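Local coordinates for protein glycosyltransferase (Streptomyces halstedii, PDB 3WAD) that is a bacterial glycosyltransferase of the GT-B fold, related by family to the erythromycin biosynthesis protein CIII, and built from two Rossmann-like domains, at residues 110-115 with 136-141; 358-363 with 377-382. All blocks are in the same frame, centred on the assembly; numbering follows the deposited sequence.

Contact 1: residues 110-115 with 136-141; sequences TMTADL and GPIAAE
Leu115 and Ala139 form the closest pair of this helix-helix contact, and the leucine can be followed outward. Its CB leaves helix 109-122 in the direction of the other segment. CG, turned anti to the backbone N (chi1 -171°), comes 3.7 Å from Ala139 CB. From there CD2 continues alongside the same methyl, 3.8 Å from Ala139 CB, and ends 3.9 Å from Gly136 N, so one branch reaches both a side chain and the backbone one turn earlier in helix 135-141. A turn back from Leu115, Thr112 and Ile138 meet at a slant, Thr112 CG2 lying 3.9 Å from Ile138 CG2, and the far end of the isoleucine turns away. The threonine rotamer that sends this methyl across turns OG1 back along its own chain, to Asp108 O just ahead of helix 109-122, with Lys187 NZ as a further partner. The helix segments are 9.0 Å apart at their axes and cross at -31°. Leu115 also rests on Leu4 and Thr6 of strand 2-6. Helices flanking a parallel sheet, linked through strand 126-130, are characteristic of the Rossmann-like architecture, here in the N-terminal half of a GT-B protein.

Contact 2: residues 358-363 with 377-382; sequences AALVTE and RRLIAE
In the Rossmann-like C-terminal half of this GT-B protein, strand 359-361 lies at one end of the parallel sheet, and the chain then returns as helix 369-381, whose last turn packs beside that strand. Leu360 carries the strand's share of the contact. Its CG and CD1 both lie 4.1 Å from Leu379 CD2, and the two leucines slide past each other in opposite directions. Although the CA-CB bond of Leu379 does not aim at the strand, the CD2 branch comes up to it. On the helix's outer side, Arg378 lies across Leu360 at about a right angle. Leu360 CD1 touches the arginine near its root, 4.1 Å from Arg378 CB, while CD2 meets Arg378 NH1 obliquely at 4.0 Å.

The bend at chi3 (55°) turns the guanidinium back over the end of the helix, so that NH1 as well as CB lies near Leu360. There it grips Glu382 side-on: Arg378 NE donates to Glu382 OE1 at 2.7 Å and Arg378 NH2 to Glu382 OE2 at 2.7 Å, with N-H...O angles of 167° and 165°. Both oxygens lie close to the guanidinium plane. OE2 is met through its syn lone pair, and the NE hydrogen approaches OE1 on the syn side but tilted from the carboxylate plane. Phe385 of helix 384-397 touches Leu360, Arg378 and Leu379, and Leu379 also reaches Leu337 of strand 336-338.

Across the strand-helix junction the contact is thus apolar in character, and the charge of Arg378 is directed to its own helix end. Two nearly straight bonds should fix the rotation of the guanidinium, and pairing with the carboxylate would be expected to offset the arginine's charge while NH1 lies against the leucine.

The two contacts sit in the two halves of the GT-B fold, on opposite sides of the chain's centre, with centres 45 Å apart and nearest atoms about 32 Å apart. Contact 1 is fully buried and joins two helices that lie beside a sheet, whereas contact 2 is partly exposed and joins an outermost strand to a helix. They share no helix or strand. A leucine does most of the touching in each, meeting an alanine methyl and a glycine backbone nitrogen in contact 1 and longer leucine and arginine side chains in contact 2. Polar groups turn elsewhere in both: a threonine hydroxyl to the preceding backbone in contact 1, a guanidinium to a carboxylate in contact 2.

Contact 1: residues 110-115 with 136-141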
ATOM      1  N   THR B 110       1.221   0.491 -28.899  1.00 28.69           N
ATOM      2  CA  THR B 110      -0.050   0.094 -28.267  1.00 28.67           C
ATOM      3  C   THR B 110      -0.109   0.584 -26.809  1.00 28.25           C
ATOM      4  O   THR B 110      -1.085   1.226 -26.402  1.00 27.57           O
ATOM      5  CB  THR B 110      -0.305  -1.380 -28.312  1.00 29.33           C
ATOM      6  OG1 THR B 110      -0.303  -1.831 -29.699  1.00 33.81           O
ATOM      7  CG2 THR B 110      -1.737  -1.659 -27.668  1.00 32.14           C
ATOM      8  N   MET B 111       0.935   0.300 -26.028  1.00 25.46           N
ATOM      9  CA  MET B 111       1.011   0.775 -24.646  1.00 26.22           C
ATOM     10  C   MET B 111       0.922   2.277 -24.566  1.00 26.25           C
ATOM     11  O   MET B 111       0.218   2.821 -23.705  1.00 25.48           O
ATOM     12  CB  MET B 111       2.303   0.248 -24.009  1.00 27.28           C
ATOM     13  CG  MET B 111       2.249   0.108 -22.572  1.00 27.23           C
ATOM     14  SD  MET B 111       3.100   1.487 -22.053  1.00 38.57           S
ATOM     15  CE  MET B 111       3.563   1.142 -20.375  1.00 23.47           C
ATOM     16  N   THR B 112       1.666   2.935 -25.454  1.00 25.59           N
ATOM     17  CA  THR B 112       1.705   4.369 -25.518  1.00 26.13           C
ATOM     18  C   THR B 112       0.324   4.936 -25.934  1.00 26.46           C
ATOM     19  O   THR B 112      -0.165   5.854 -25.301  1.00 26.91           O
ATOM     20  CB  THR B 112       2.898   4.834 -26.402  1.00 27.01           C
ATOM     21  OG1 THR B 112       4.141   4.306 -25.856  1.00 25.66           O
ATOM     22  CG2 THR B 112       3.012   6.365 -26.481  1.00 27.37           C
ATOM     23  N   ALA B 113      -0.297   4.388 -26.964  1.00 28.48           N
ATOM     24  CA  ALA B 113      -1.651   4.867 -27.354  1.00 29.34           C
ATOM     25  C   ALA B 113      -2.686   4.662 -26.188  1.00 31.92           C
ATOM     26  O   ALA B 113      -3.435   5.637 -25.734  1.00 31.58           O
ATOM     27  CB  ALA B 113      -2.037   4.209 -28.673  1.00 28.28           C
ATOM     28  N   ASP B 114      -2.653   3.468 -25.579  1.00 31.32           N
ATOM     29  CA  ASP B 114      -3.507   3.247 -24.386  1.00 33.35           C
ATOM     30  C   ASP B 114      -3.204   4.203 -23.315  1.00 31.51           C
ATOM     31  O   ASP B 114      -4.127   4.686 -22.665  1.00 33.62           O
ATOM     32  CB  ASP B 114      -3.410   1.830 -23.768  1.00 32.94           C
ATOM     33  CG  ASP B 114      -4.016   0.774 -24.648  1.00 39.69           C
ATOM     34  OD1 ASP B 114      -4.297   1.098 -25.835  1.00 42.25           O
ATOM     35  OD2 ASP B 114      -4.180  -0.393 -24.178  1.00 40.58           O
ATOM     36  N   LEU B 115      -1.927   4.464 -23.018  1.00 30.36           N
ATOM     37  CA  LEU B 115      -1.679   5.457 -21.929  1.00 27.61           C
ATOM     38  C   LEU B 115      -2.126   6.920 -22.299  1.00 27.75           C
ATOM     39  O   LEU B 115      -2.591   7.656 -21.429  1.00 26.38           O
ATOM     40  CB  LEU B 115      -0.211   5.461 -21.419  1.00 26.04           C
ATOM     41  CG  LEU B 115       0.111   6.276 -20.161  1.00 24.88           C
ATOM     42  CD1 LEU B 115      -0.485   5.613 -18.891  1.00 19.60           C
ATOM     43  CD2 LEU B 115       1.638   6.382 -19.961  1.00 24.10           C
ATOM     44  N   GLY B 136       5.300   7.398 -20.583  1.00 33.01           N
ATOM     45  CA  GLY B 136       5.064   8.422 -19.553  1.00 29.18           C
ATOM     46  C   GLY B 136       5.043   9.873 -20.081  1.00 32.16           C
ATOM     47  O   GLY B 136       3.992  10.582 -19.968  1.00 32.07           O
ATOM     48  N   PRO B 137       6.200  10.340 -20.625  1.00 29.96           N
ATOM     49  CA  PRO B 137       6.279  11.733 -21.091  1.00 30.03           C
ATOM     50  C   PRO B 137       5.386  12.026 -22.315  1.00 29.33           C
ATOM     51  O   PRO B 137       4.961  13.139 -22.412  1.00 29.20           O
ATOM     52  CB  PRO B 137       7.789  11.932 -21.417  1.00 29.93           C
ATOM     53  CG  PRO B 137       8.314  10.522 -21.728  1.00 29.30           C
ATOM     54  CD  PRO B 137       7.490   9.614 -20.780  1.00 30.88           C
ATOM     55  N   ILE B 138       5.193  11.088 -23.247  1.00 30.99           N
ATOM     56  CA  ILE B 138       4.275  11.269 -24.403  1.00 32.41           C
ATOM     57  C   ILE B 138       2.826  11.550 -23.884  1.00 35.13           C
ATOM     58  O   ILE B 138       2.166  12.619 -24.238  1.00 32.53           O
ATOM     59  CB  ILE B 138       4.324  10.065 -25.337  1.00 33.89           C
ATOM     60  CG1 ILE B 138       5.778   9.809 -25.796  1.00 33.93           C
ATOM     61  CG2 ILE B 138       3.389  10.197 -26.566  1.00 34.17           C
ATOM     62  CD1 ILE B 138       6.408  10.993 -26.578  1.00 32.14           C
ATOM     63  N   ALA B 139       2.356  10.652 -22.998  1.00 32.73           N
ATOM     64  CA  ALA B 139       1.011  10.800 -22.459  1.00 33.01           C
ATOM     65  C   ALA B 139       0.849  12.161 -21.740  1.00 33.99           C
ATOM     66  O   ALA B 139      -0.169  12.850 -21.972  1.00 35.87           O
ATOM     67  CB  ALA B 139       0.667   9.653 -21.524  1.00 32.52           C
ATOM     68  N   ALA B 140       1.836  12.563 -20.926  1.00 32.23           N
ATOM     69  CA  ALA B 140       1.779  13.781 -20.116  1.00 33.12           C
ATOM     70  C   ALA B 140       1.660  15.051 -20.929  1.00 35.88           C
ATOM     71  O   ALA B 140       1.022  16.017 -20.469  1.00 38.26           O
ATOM     72  CB  ALA B 140       2.997  13.937 -19.217  1.00 30.81           C
ATOM     73  N   GLU B 141       2.335  15.045 -22.068  1.00 36.64           N
ATOM     74  CA  GLU B 141       2.454  16.198 -22.918  1.00 40.47           C
ATOM     75  C   GLU B 141       1.257  16.315 -23.866  1.00 40.69           C
ATOM     76  O   GLU B 141       1.073  17.320 -24.520  1.00 41.35           O
ATOM     77  CB  GLU B 141       3.732  16.074 -23.751  1.00 38.66           C
ATOM     78  CG  GLU B 141       4.955  16.176 -22.842  1.00 44.32           C
ATOM     79  CD  GLU B 141       5.508  17.562 -22.719  1.00 47.83           C
ATOM     80  OE1 GLU B 141       6.578  17.720 -22.050  1.00 43.94           O
ATOM     81  OE2 GLU B 141       4.877  18.484 -23.315  1.00 49.74           O
TER

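Contact 2: residues 358-363 with 377-382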
ATOM      1  N   ALA B 358      32.278   1.817   4.395  1.00 33.46           N
ATOM      2  CA  ALA B 358      31.006   1.135   4.747  1.00 32.45           C
ATOM      3  C   ALA B 358      30.869  -0.241   4.115  1.00 31.98           C
ATOM      4  O   ALA B 358      29.996  -1.014   4.492  1.00 33.15           O
ATOM      5  CB  ALA B 358      29.768   1.996   4.352  1.00 32.67           C
ATOM      6  N   ALA B 359      31.770  -0.566   3.202  1.00 30.68           N
ATOM      7  CA  ALA B 359      31.656  -1.779   2.446  1.00 30.76           C
ATOM      8  C   ALA B 359      33.045  -2.316   2.018  1.00 30.96           C
ATOM      9  O   ALA B 359      34.000  -1.557   1.933  1.00 32.03           O
ATOM     10  CB  ALA B 359      30.834  -1.485   1.224  1.00 30.26           C
ATOM     11  N   LEU B 360      33.114  -3.603   1.695  1.00 29.33           N
ATOM     12  CA  LEU B 360      34.253  -4.172   1.025  1.00 30.47           C
ATOM     13  C   LEU B 360      33.747  -4.739  -0.292  1.00 29.94           C
ATOM     14  O   LEU B 360      32.637  -5.167  -0.351  1.00 30.21           O
ATOM     15  CB  LEU B 360      34.885  -5.272   1.887  1.00 30.39           C
ATOM     16  CG  LEU B 360      35.647  -4.754   3.093  1.00 30.32           C
ATOM     17  CD1 LEU B 360      36.147  -5.941   3.865  1.00 31.54           C
ATOM     18  CD2 LEU B 360      36.796  -3.813   2.641  1.00 31.47           C
ATOM     19  N   VAL B 361      34.531  -4.674  -1.351  1.00 30.57           N
ATOM     20  CA  VAL B 361      34.067  -5.096  -2.664  1.00 32.01           C
ATOM     21  C   VAL B 361      34.931  -6.241  -3.199  1.00 31.97           C
ATOM     22  O   VAL B 361      36.148  -6.144  -3.154  1.00 31.24           O
ATOM     23  CB  VAL B 361      34.127  -3.891  -3.720  1.00 32.14           C
ATOM     24  CG1 VAL B 361      33.641  -4.312  -5.081  1.00 33.06           C
ATOM     25  CG2 VAL B 361      33.320  -2.647  -3.235  1.00 34.30           C
ATOM     26  N   THR B 362      34.318  -7.294  -3.746  1.00 31.72           N
ATOM     27  CA  THR B 362      35.058  -8.209  -4.629  1.00 32.52           C
ATOM     28  C   THR B 362      34.459  -8.288  -6.008  1.00 31.81           C
ATOM     29  O   THR B 362      33.363  -8.775  -6.149  1.00 32.33           O
ATOM     30  CB  THR B 362      35.148  -9.657  -4.043  1.00 32.41           C
ATOM     31  OG1 THR B 362      35.799  -9.577  -2.782  1.00 30.08           O
ATOM     32  CG2 THR B 362      35.976 -10.540  -4.968  1.00 32.74           C
ATOM     33  N   GLU B 363      35.163  -7.843  -7.039  1.00 33.86           N
ATOM     34  CA  GLU B 363      34.597  -7.975  -8.395  1.00 36.06           C
ATOM     35  C   GLU B 363      34.414  -9.410  -8.773  1.00 36.42           C
ATOM     36  O   GLU B 363      35.133 -10.266  -8.286  1.00 37.10           O
ATOM     37  CB  GLU B 363      35.489  -7.348  -9.425  1.00 36.69           C
ATOM     38  CG  GLU B 363      35.843  -5.927  -9.153  1.00 41.33           C
ATOM     39  CD  GLU B 363      34.694  -4.931  -9.445  1.00 48.02           C
ATOM     40  OE1 GLU B 363      33.672  -5.295 -10.099  1.00 51.84           O
ATOM     41  OE2 GLU B 363      34.828  -3.753  -9.024  1.00 53.26           O
ATOM     42  N   ARG B 377      34.761 -11.635   7.391  1.00 35.60           N
ATOM     43  CA  ARG B 377      35.354 -11.672   8.683  1.00 34.81           C
ATOM     44  C   ARG B 377      35.774 -10.256   9.104  1.00 34.25           C
ATOM     45  O   ARG B 377      35.587  -9.901  10.248  1.00 35.09           O
ATOM     46  CB  ARG B 377      36.522 -12.666   8.693  1.00 36.09           C
ATOM     47  CG  ARG B 377      36.086 -14.105   8.729  1.00 37.48           C
ATOM     48  CD  ARG B 377      37.257 -15.007   9.144  1.00 42.83           C
ATOM     49  NE  ARG B 377      37.397 -16.246   8.358  1.00 46.89           N
ATOM     50  CZ  ARG B 377      37.929 -17.378   8.831  1.00 50.90           C
ATOM     51  NH1 ARG B 377      38.311 -17.475  10.096  1.00 56.24           N
ATOM     52  NH2 ARG B 377      38.035 -18.447   8.080  1.00 49.93           N
ATOM     53  N   ARG B 378      36.325  -9.443   8.207  1.00 33.69           N
ATOM     54  CA  ARG B 378      36.630  -8.043   8.555  1.00 35.32           C
ATOM     55  C   ARG B 378      35.429  -7.180   8.923  1.00 36.55           C
ATOM     56  O   ARG B 378      35.443  -6.436   9.920  1.00 37.38           O
ATOM     57  CB  ARG B 378      37.411  -7.371   7.461  1.00 33.86           C
ATOM     58  CG  ARG B 378      38.771  -8.027   7.238  1.00 34.24           C
ATOM     59  CD  ARG B 378      39.565  -7.181   6.321  1.00 36.96           C
ATOM     60  NE  ARG B 378      39.640  -5.825   6.869  1.00 36.14           N
ATOM     61  CZ  ARG B 378      39.837  -4.727   6.152  1.00 36.46           C
ATOM     62  NH1 ARG B 378      39.947  -4.751   4.831  1.00 37.20           N
ATOM     63  NH2 ARG B 378      39.914  -3.582   6.780  1.00 33.55           N
ATOM     64  N   LEU B 379      34.370  -7.302   8.133  1.00 37.79           N
ATOM     65  CA  LEU B 379      33.102  -6.573   8.394  1.00 37.93           C
ATOM     66  C   LEU B 379      32.544  -6.854   9.774  1.00 39.34           C
ATOM     67  O   LEU B 379      32.072  -5.925  10.464  1.00 39.22           O
ATOM     68  CB  LEU B 379      32.071  -6.950   7.340  1.00 37.96           C
ATOM     69  CG  LEU B 379      32.389  -6.497   5.920  1.00 34.91           C
ATOM     70  CD1 LEU B 379      31.170  -6.727   5.052  1.00 36.36           C
ATOM     71  CD2 LEU B 379      32.779  -5.043   5.949  1.00 32.50           C
ATOM     72  N   ILE B 380      32.636  -8.126  10.158  1.00 39.95           N
ATOM     73  CA  ILE B 380      32.252  -8.672  11.463  1.00 42.40           C
ATOM     74  C   ILE B 380      33.193  -8.139  12.554  1.00 43.13           C
ATOM     75  O   ILE B 380      32.727  -7.760  13.640  1.00 43.97           O
ATOM     76  CB  ILE B 380      32.279 -10.280  11.455  1.00 42.12           C
ATOM     77  CG1 ILE B 380      30.950 -10.911  11.073  1.00 44.39           C
ATOM     78  CG2 ILE B 380      32.512 -10.848  12.829  1.00 45.09           C
ATOM     79  CD1 ILE B 380      30.040 -10.002  10.297  1.00 47.25           C
ATOM     80  N   ALA B 381      34.501  -8.083  12.263  1.00 43.13           N
ATOM     81  CA  ALA B 381      35.531  -7.849  13.313  1.00 42.65           C
ATOM     82  C   ALA B 381      35.904  -6.393  13.521  1.00 42.94           C
ATOM     83  O   ALA B 381      36.099  -5.969  14.650  1.00 43.20           O
ATOM     84  CB  ALA B 381      36.789  -8.651  13.038  1.00 41.76           C
ATOM     85  N   GLU B 382      36.042  -5.629  12.449  1.00 43.03           N
ATOM     86  CA  GLU B 382      36.494  -4.258  12.620  1.00 42.47           C
ATOM     87  C   GLU B 382      35.345  -3.265  12.661  1.00 42.98           C
ATOM     88  O   GLU B 382      34.701  -3.036  11.647  1.00 41.80           O
ATOM     89  CB  GLU B 382      37.403  -3.896  11.480  1.00 43.16           C
ATOM     90  CG  GLU B 382      38.602  -4.799  11.403  1.00 41.18           C
ATOM     91  CD  GLU B 382      39.223  -4.748  10.053  1.00 40.77           C
ATOM     92  OE1 GLU B 382      39.653  -5.793   9.580  1.00 43.50           O
ATOM     93  OE2 GLU B 382      39.248  -3.674   9.424  1.00 43.31           O
TER